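Local structure of prophage MuSo2, 43 kDa tail protein (Shewanella oneidensis, 3CDD) at residues Tyr41-Asn46 with Ser87-Ser92; Glu55-Gly60 with Gly75-Trp80. The protein is a phage tail protein of the Mu baseplate assembly protein GpP family and probably forms a trimeric component of the tail baseplate. All blocks are in the same frame, centred on the assembly; numbering follows the deposited sequence.

Contact 1 of 2, residues Tyr41-Asn46 with Ser87-Ser92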
loop_
_atom_site.group_PDB
_atom_site.type_symbol
_atom_site.label_atom_id
_atom_site.label_comp_id
_atom_site.label_asym_id
_atom_site.label_seq_id
_atom_site.Cartn_x
_atom_site.Cartn_y
_atom_site.Cartn_z
ATOM N N TYR A 41 -10.394 6.505 -28.831
ATOM C CA TYR A 41 -11.364 6.967 -29.807
ATOM C C TYR A 41 -12.769 6.958 -29.211
ATOM O O TYR A 41 -13.125 6.042 -28.483
ATOM C CB TYR A 41 -11.320 6.114 -31.070
ATOM C CG TYR A 41 -10.218 6.453 -32.033
ATOM C CD1 TYR A 41 -8.921 5.998 -31.822
ATOM C CD2 TYR A 41 -10.475 7.216 -33.182
ATOM C CE1 TYR A 41 -7.883 6.297 -32.731
ATOM C CE2 TYR A 41 -9.450 7.527 -34.095
ATOM C CZ TYR A 41 -8.155 7.052 -33.850
ATOM O OH TYR A 41 -7.125 7.342 -34.724
ATOM N N LYS A 42 -13.539 7.997 -29.528
ATOM C CA LYS A 42 -14.966 8.076 -29.221
ATOM C C LYS A 42 -15.811 7.974 -30.511
ATOM O O LYS A 42 -15.559 8.690 -31.487
ATOM C CB LYS A 42 -15.296 9.389 -28.507
ATOM C CG LYS A 42 -14.753 9.530 -27.096
ATOM C CD LYS A 42 -15.295 8.477 -26.116
ATOM C CE LYS A 42 -16.794 8.578 -25.943
ATOM N NZ LYS A 42 -17.353 7.426 -25.139
ATOM N N PHE A 43 -16.813 7.093 -30.487
ATOM C CA PHE A 43 -17.707 6.882 -31.609
ATOM C C PHE A 43 -19.116 7.324 -31.245
ATOM O O PHE A 43 -19.829 6.622 -30.521
ATOM C CB PHE A 43 -17.689 5.417 -32.015
ATOM C CG PHE A 43 -16.324 4.927 -32.416
ATOM C CD1 PHE A 43 -15.944 4.908 -33.748
ATOM C CD2 PHE A 43 -15.416 4.516 -31.462
ATOM C CE1 PHE A 43 -14.670 4.472 -34.110
ATOM C CE2 PHE A 43 -14.153 4.080 -31.815
ATOM C CZ PHE A 43 -13.786 4.053 -33.139
ATOM N N LEU A 44 -19.517 8.492 -31.759
ATOM C CA LEU A 44 -20.770 9.126 -31.352
ATOM C C LEU A 44 -22.017 8.439 -31.899
ATOM O O LEU A 44 -23.113 8.654 -31.389
ATOM C CB LEU A 44 -20.769 10.618 -31.694
ATOM C CG LEU A 44 -19.599 11.383 -31.075
ATOM C CD1 LEU A 44 -19.414 12.662 -31.778
ATOM C CD2 LEU A 44 -19.782 11.616 -29.590
ATOM N N GLY A 45 -21.843 7.612 -32.929
ATOM C CA GLY A 45 -22.918 6.738 -33.402
ATOM C C GLY A 45 -23.150 5.532 -32.492
ATOM O O GLY A 45 -23.987 4.692 -32.797
ATOM N N ASN A 46 -22.405 5.445 -31.382
ATOM C CA ASN A 46 -22.591 4.398 -30.368
ATOM C C ASN A 46 -22.347 3.025 -30.995
ATOM O O ASN A 46 -22.979 2.021 -30.635
ATOM C CB ASN A 46 -23.994 4.489 -29.750
ATOM C CG ASN A 46 -24.000 4.240 -28.253
ATOM O OD1 ASN A 46 -22.996 4.453 -27.559
ATOM N ND2 ASN A 46 -25.153 3.808 -27.738
ATOM N N SER A 87 -19.352 3.395 -27.091
ATOM C CA SER A 87 -18.952 4.604 -27.795
ATOM C C SER A 87 -17.455 4.941 -27.620
ATOM O O SER A 87 -17.050 6.075 -27.855
ATOM C CB SER A 87 -19.820 5.765 -27.307
ATOM O OG SER A 87 -19.667 5.932 -25.915
ATOM N N THR A 88 -16.652 3.942 -27.238
ATOM C CA THR A 88 -15.249 4.132 -26.855
ATOM C C THR A 88 -14.437 2.924 -27.270
ATOM O O THR A 88 -14.878 1.793 -27.103
ATOM C CB THR A 88 -15.069 4.322 -25.314
ATOM O OG1 THR A 88 -16.098 5.176 -24.808
ATOM C CG2 THR A 88 -13.725 4.955 -24.973
ATOM N N ILE A 89 -13.271 3.176 -27.847
ATOM C CA ILE A 89 -12.220 2.157 -27.949
ATOM C C ILE A 89 -10.925 2.792 -27.453
ATOM O O ILE A 89 -10.491 3.838 -27.962
ATOM C CB ILE A 89 -12.022 1.584 -29.377
ATOM C CG1 ILE A 89 -13.306 0.936 -29.889
ATOM C CG2 ILE A 89 -10.882 0.532 -29.387
ATOM C CD1 ILE A 89 -13.283 0.548 -31.394
ATOM N N THR A 90 -10.329 2.167 -26.443
ATOM C CA THR A 90 -9.075 2.631 -25.876
ATOM C C THR A 90 -8.086 1.493 -25.985
ATOM O O THR A 90 -8.350 0.382 -25.499
ATOM C CB THR A 90 -9.245 2.983 -24.390
ATOM O OG1 THR A 90 -10.348 3.882 -24.242
ATOM C CG2 THR A 90 -7.992 3.617 -23.815
ATOM N N ILE A 91 -6.966 1.759 -26.646
ATOM C CA ILE A 91 -5.843 0.819 -26.650
ATOM C C ILE A 91 -4.644 1.499 -26.003
ATOM O O ILE A 91 -4.420 2.678 -26.189
ATOM C CB ILE A 91 -5.459 0.349 -28.066
ATOM C CG1 ILE A 91 -5.042 1.538 -28.944
ATOM C CG2 ILE A 91 -6.614 -0.418 -28.731
ATOM C CD1 ILE A 91 -3.792 1.270 -29.748
ATOM N N SER A 92 -3.921 0.778 -25.169
ATOM C CA SER A 92 -2.680 1.308 -24.639
ATOM C C SER A 92 -1.701 0.178 -24.461
ATOM O O SER A 92 -2.097 -0.992 -24.282
ATOM C CB SER A 92 -2.874 2.150 -23.353
ATOM O OG SER A 92 -3.133 1.416 -22.178
#
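Y41 and I89 face each other as an antiparallel hydrogen-bonded pair, Y41 N to I89 O at 2.8 Å and I89 N to Y41 O at 2.9 Å, while K42 and T88 follow as a non-hydrogen-bonded pair. One step on, F43 N reaches S87 O at 2.8 Å, 54° above that carbonyl's plane. K42 puts its side chain on the same face as T88. Bent at both chi2 and chi3 (each -62°), it curls back over S87, and its ammonium is gripped by T88 OG1 (NZ to OG1 2.6 Å) and S87 OG (NZ to OG 2.9 Å), with a weak third bond to S87 O. A long flexible lysine suits this exposed edge, and the small hydroxyl residues give it acceptors without bulk; D85 OD1 also bonds T88 OG1 and may polarise it. Here the last residues of strand 34-42 pair with the first of strand 88-97 in the N-terminal GpP-like domain, and a type I turn from F43 to N46, closed by N46 N to F43 O, brings the chain back beside S87. F43 turns its ring back toward the strand pair: CE2 rests 3.7 Å from I89 CD1, while S87 O lies at the ring's edge. N46, in the left-handed backbone region that asparagine tolerates well, brings OD1 to 3.4 Å from S87 CB. I89, branched and buried, also packs on I311 of the second subunit.

Contact 2 of 2, residues Glu55-Gly60 with Gly75-Trp80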
loop_
_atom_site.group_PDB
_atom_site.type_symbol
_atom_site.label_atom_id
_atom_site.label_comp_id
_atom_site.label_asym_id
_atom_site.label_seq_id
_atom_site.Cartn_x
_atom_site.Cartn_y
_atom_site.Cartn_z
ATOM N N GLU A 55 -4.898 -3.680 -35.421
ATOM C CA GLU A 55 -4.599 -5.013 -34.935
ATOM C C GLU A 55 -3.814 -4.847 -33.632
ATOM O O GLU A 55 -2.996 -3.935 -33.528
ATOM C CB GLU A 55 -3.785 -5.766 -35.996
ATOM C CG GLU A 55 -3.235 -7.100 -35.559
ATOM C CD GLU A 55 -3.150 -8.079 -36.699
ATOM O OE1 GLU A 55 -4.227 -8.515 -37.178
ATOM O OE2 GLU A 55 -2.012 -8.415 -37.111
ATOM N N PRO A 56 -4.101 -5.684 -32.619
ATOM C CA PRO A 56 -3.372 -5.568 -31.355
ATOM C C PRO A 56 -1.844 -5.414 -31.483
ATOM O O PRO A 56 -1.242 -5.907 -32.426
ATOM C CB PRO A 56 -3.720 -6.870 -30.634
ATOM C CG PRO A 56 -5.097 -7.210 -31.119
ATOM C CD PRO A 56 -5.138 -6.736 -32.560
ATOM N N ILE A 57 -1.247 -4.681 -30.550
ATOM C CA ILE A 57 0.188 -4.716 -30.361
ATOM C C ILE A 57 0.398 -5.856 -29.367
ATOM O O ILE A 57 -0.118 -5.828 -28.254
ATOM C CB ILE A 57 0.753 -3.369 -29.818
ATOM C CG1 ILE A 57 0.286 -2.202 -30.699
ATOM C CG2 ILE A 57 2.281 -3.403 -29.747
ATOM C CD1 ILE A 57 0.697 -0.821 -30.191
ATOM N N LYS A 58 1.103 -6.892 -29.792
ATOM C CA LYS A 58 1.329 -8.033 -28.932
ATOM C C LYS A 58 2.264 -7.657 -27.787
ATOM O O LYS A 58 3.342 -7.081 -28.012
ATOM C CB LYS A 58 1.904 -9.209 -29.738
ATOM C CG LYS A 58 1.001 -9.673 -30.887
ATOM C CD LYS A 58 1.666 -10.763 -31.734
ATOM C CE LYS A 58 1.397 -10.571 -33.231
ATOM N NZ LYS A 58 0.028 -11.016 -33.623
ATOM N N GLN A 59 1.832 -7.965 -26.564
ATOM C CA GLN A 59 2.734 -7.961 -25.395
ATOM C C GLN A 59 4.003 -8.773 -25.699
ATOM O O GLN A 59 3.934 -9.787 -26.378
ATOM C CB GLN A 59 2.019 -8.503 -24.146
ATOM C CG GLN A 59 1.613 -9.992 -24.183
ATOM C CD GLN A 59 0.271 -10.262 -24.842
ATOM O OE1 GLN A 59 -0.313 -9.392 -25.505
ATOM N NE2 GLN A 59 -0.229 -11.485 -24.668
ATOM N N GLY A 60 5.159 -8.313 -25.227
ATOM C CA GLY A 60 6.416 -8.987 -25.536
ATOM C C GLY A 60 7.202 -8.419 -26.705
ATOM O O GLY A 60 8.409 -8.604 -26.787
ATOM N N GLY A 75 12.984 -0.654 -26.109
ATOM C CA GLY A 75 12.701 -1.780 -25.215
ATOM C C GLY A 75 11.673 -2.752 -25.743
ATOM O O GLY A 75 11.683 -3.095 -26.924
ATOM N N TYR A 76 10.797 -3.196 -24.845
ATOM C CA TYR A 76 9.790 -4.199 -25.142
ATOM C C TYR A 76 8.460 -3.821 -24.521
ATOM O O TYR A 76 8.411 -3.185 -23.482
ATOM C CB TYR A 76 10.203 -5.558 -24.568
ATOM C CG TYR A 76 11.552 -6.016 -25.019
ATOM C CD1 TYR A 76 11.708 -6.691 -26.230
ATOM C CD2 TYR A 76 12.678 -5.776 -24.238
ATOM C CE1 TYR A 76 12.968 -7.112 -26.660
ATOM C CE2 TYR A 76 13.938 -6.206 -24.650
ATOM C CZ TYR A 76 14.072 -6.867 -25.859
ATOM O OH TYR A 76 15.319 -7.280 -26.267
ATOM N N VAL A 77 7.380 -4.245 -25.167
ATOM C CA VAL A 77 6.052 -4.097 -24.617
ATOM C C VAL A 77 5.909 -5.070 -23.476
ATOM O O VAL A 77 6.120 -6.276 -23.648
ATOM C CB VAL A 77 4.966 -4.388 -25.686
ATOM C CG1 VAL A 77 3.581 -4.375 -25.057
ATOM C CG2 VAL A 77 5.055 -3.358 -26.801
ATOM N N ASP A 78 5.586 -4.540 -22.299
ATOM C CA ASP A 78 5.262 -5.383 -21.155
ATOM C C ASP A 78 3.812 -5.793 -21.234
ATOM O O ASP A 78 3.503 -6.984 -21.150
ATOM C CB ASP A 78 5.474 -4.625 -19.846
ATOM C CG ASP A 78 6.908 -4.615 -19.403
ATOM O OD1 ASP A 78 7.591 -5.653 -19.559
ATOM O OD2 ASP A 78 7.339 -3.572 -18.861
ATOM N N ASP A 79 2.940 -4.790 -21.407
ATOM C CA ASP A 79 1.493 -4.940 -21.315
ATOM C C ASP A 79 0.764 -4.391 -22.545
ATOM O O ASP A 79 1.038 -3.280 -23.008
ATOM C CB ASP A 79 0.938 -4.237 -20.049
ATOM C CG ASP A 79 1.426 -4.879 -18.736
ATOM O OD1 ASP A 79 2.582 -5.329 -18.672
ATOM O OD2 ASP A 79 0.638 -4.958 -17.751
ATOM N N TRP A 80 -0.159 -5.193 -23.054
ATOM C CA TRP A 80 -1.148 -4.788 -24.024
ATOM C C TRP A 80 -2.468 -4.612 -23.255
ATOM O O TRP A 80 -2.902 -5.510 -22.541
ATOM C CB TRP A 80 -1.253 -5.884 -25.098
ATOM C CG TRP A 80 -2.478 -5.835 -25.957
ATOM C CD1 TRP A 80 -3.449 -6.782 -26.031
ATOM C CD2 TRP A 80 -2.878 -4.771 -26.843
ATOM N NE1 TRP A 80 -4.427 -6.385 -26.920
ATOM C CE2 TRP A 80 -4.098 -5.156 -27.431
ATOM C CE3 TRP A 80 -2.321 -3.528 -27.192
ATOM C CZ2 TRP A 80 -4.774 -4.352 -28.374
ATOM C CZ3 TRP A 80 -2.994 -2.728 -28.142
ATOM C CH2 TRP A 80 -4.201 -3.147 -28.710
#
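W80 lies with one face of its indole against P56 and I57, the main element of an apolar contact in which the loop between strands 34-42 and 62-67 runs alongside strand 70-84, roughly antiparallel to it. P56 CB stands 3.3 Å above the ring plane, offset toward the rim, with W80 CZ2 nearest, at 3.5 Å; the compact, rigid pyrrolidine ring suits an aromatic face. The I57 peptide continues over the same indole, N 3.5 Å above its plane, and I57 O comes within 3.3 Å of W80 CD2. With chi1 163°, W80 CG lies anti to the backbone N, on the loop's side. I57 crosses both W80 and V77 at about a right angle, CB meeting W80 CE3 and CG2 lying 4.0 Å from V77 CG2, bridging ring and valine. The Q59 chain is bent at chi2, which brings CD back toward W80; its amide plane lies 9° from that of the indole, with OE1 3.7 Å from W80 CB. At the loop's end G60 N bonds V77 O at 2.8 Å; G60's positive phi (96°) would jam a side chain against the preceding carbonyl. D78 and D79 turn away from the loop to salt bridges, D78 with R96 and both with R208 of the second subunit. Because both also face S94, the strand here carries a classic beta bulge, within the N-terminal domain of the phage-barrel clan.

Both contacts lie in the N-terminal GpP-like part of the chain, with centres about 21 Å apart on the same side of the chain's centre. Along the chain contact 2 is nested inside contact 1: 41-46 comes first, then 55-60, 75-80 and finally 87-92. Strands 70-84 and 88-97, consecutive in the chain, are antiparallel neighbours in one sheet, and the two contacts touch there, I91 CG2 lying 3.6 Å from W80 CH2. Contact 1 joins 88-97 to its other neighbour, 34-42, whereas contact 2 lays the intervening loop over 70-84. Both also reach the second subunit, where D79 and W80 extend the sheet into that chain, tying this domain into the trimer.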